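Side-chain contact in prefoldin beta subunit 2 (Thermococcus sp., PDB 3AEI), which forms part of the archaeal chaperone prefoldin, which probably captures unfolded proteins and passes them to a group II chaperonin: residues A[34-37]-A[38-41]. Sequence-based numbering, arbitrary orientation.
Sequences EGII and TSLK
Thr38 and Ser39 turn their hydroxyls back onto carbonyls of Glu34 and Ile36, a local contact at the C-terminal end of helix 2-37, where the chain enters the loop leading to strand 46-50. The last helical hydrogen bond runs from Thr38 N to Glu34 O at 3.0 Å, and Thr38 OG1 donates to the same oxygen. The two donors reach it from opposite faces of the carbonyl plane, the amide tilted 21° from that plane and the hydroxyl 30°. Thr38 can do this because OG1 lies between its own backbone N and carbonyl carbon (chi1 63°), while CG2 packs beside Glu34 O. Glu34 and Thr38 also touch Ile63 of helix 59-93, the partner helix of the antiparallel coiled coil characteristic of prefoldin subunits.

Beyond Thr38 the pattern tightens: Ser39 N bonds to Ile36 O, three residues back, coming from above the carbonyl plane. That leaves the in-plane lone pair to Ser39 OG, only 2.6 Å from Ile36 O, and the short serine side chain suits such a close return. Two donors thus satisfy a carbonyl at the helix end, where ordinary helical partners run out. Water continues the work: one molecule bridges Ile37 O, at 2.9 Å, and Ser39 O, at 2.8 Å. Ile37 packs on Lys59 and on Val55 of the second subunit, a buried place that suits a branched apolar side chain, while Ile36 meets Phe50 of that subunit.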
loop_
_atom_site.group_PDB
_atom_site.type_symbol
_atom_site.label_atom_id
_atom_site.label_comp_id
_atom_site.label_asym_id
_atom_site.label_seq_id
_atom_site.Cartn_x
_atom_site.Cartn_y
_atom_site.Cartn_z
ATOM N N GLU A 34 4.023 -20.787 3.363
ATOM C CA GLU A 34 3.606 -22.185 3.610
ATOM C C GLU A 34 4.825 -23.044 3.926
ATOM O O GLU A 34 4.803 -23.857 4.842
ATOM C CB GLU A 34 2.876 -22.740 2.395
ATOM C CG GLU A 34 2.039 -23.971 2.698
ATOM C CD GLU A 34 1.221 -24.377 1.488
ATOM O OE1 GLU A 34 0.104 -24.900 1.664
ATOM O OE2 GLU A 34 1.697 -24.164 0.357
ATOM N N GLY A 35 5.908 -22.827 3.190
ATOM C CA GLY A 35 7.114 -23.597 3.465
ATOM C C GLY A 35 7.624 -23.405 4.877
ATOM O O GLY A 35 8.080 -24.372 5.498
ATOM N N ILE A 36 7.546 -22.178 5.394
ATOM C CA ILE A 36 8.004 -21.886 6.741
ATOM C C ILE A 36 7.055 -22.470 7.787
ATOM O O ILE A 36 7.474 -23.081 8.798
ATOM C CB ILE A 36 8.092 -20.377 6.986
ATOM C CG1 ILE A 36 9.126 -19.774 6.019
ATOM C CG2 ILE A 36 8.400 -20.095 8.453
ATOM C CD1 ILE A 36 9.387 -18.326 6.201
ATOM N N ILE A 37 5.767 -22.268 7.548
ATOM C CA ILE A 37 4.759 -22.732 8.489
ATOM C C ILE A 37 4.776 -24.237 8.656
ATOM O O ILE A 37 4.470 -24.747 9.734
ATOM C CB ILE A 37 3.365 -22.271 8.000
ATOM C CG1 ILE A 37 3.263 -20.748 8.163
ATOM C CG2 ILE A 37 2.250 -22.948 8.788
ATOM C CD1 ILE A 37 2.121 -20.121 7.290
ATOM N N THR A 38 5.140 -24.945 7.601
ATOM C CA THR A 38 5.145 -26.392 7.697
ATOM C C THR A 38 6.536 -26.926 8.026
ATOM O O THR A 38 6.750 -28.129 7.985
ATOM C CB THR A 38 4.625 -27.028 6.403
ATOM O OG1 THR A 38 5.509 -26.693 5.306
ATOM C CG2 THR A 38 3.213 -26.552 6.102
ATOM N N SER A 39 7.467 -26.042 8.370
ATOM C CA SER A 39 8.828 -26.478 8.701
ATOM C C SER A 39 8.881 -27.075 10.104
ATOM O O SER A 39 7.884 -27.123 10.813
ATOM C CB SER A 39 9.850 -25.333 8.544
ATOM O OG SER A 39 9.680 -24.274 9.468
ATOM N N LEU A 40 10.056 -27.512 10.524
ATOM C CA LEU A 40 10.171 -28.176 11.812
ATOM C C LEU A 40 9.962 -27.380 13.096
ATOM O O LEU A 40 9.377 -27.913 14.041
ATOM C CB LEU A 40 11.517 -28.886 11.857
ATOM C CG LEU A 40 11.716 -30.009 12.863
ATOM C CD1 LEU A 40 10.750 -31.178 12.580
ATOM C CD2 LEU A 40 13.166 -30.457 12.729
ATOM N N LYS A 41 10.424 -26.132 13.154
ATOM C CA LYS A 41 10.276 -25.337 14.375
ATOM C C LYS A 41 8.880 -25.541 14.956
ATOM O O LYS A 41 7.867 -25.385 14.260
ATOM C CB LYS A 41 10.530 -23.845 14.120
ATOM C CG LYS A 41 10.365 -22.985 15.378
ATOM C CD LYS A 41 10.874 -21.560 15.205
ATOM C CE LYS A 41 10.573 -20.712 16.443
ATOM N NZ LYS A 41 11.122 -21.336 17.684
HETATM O O HOH W 1 7.494 -23.875 12.005
HETATM O O HOH W 2 5.091 -27.104 11.234
#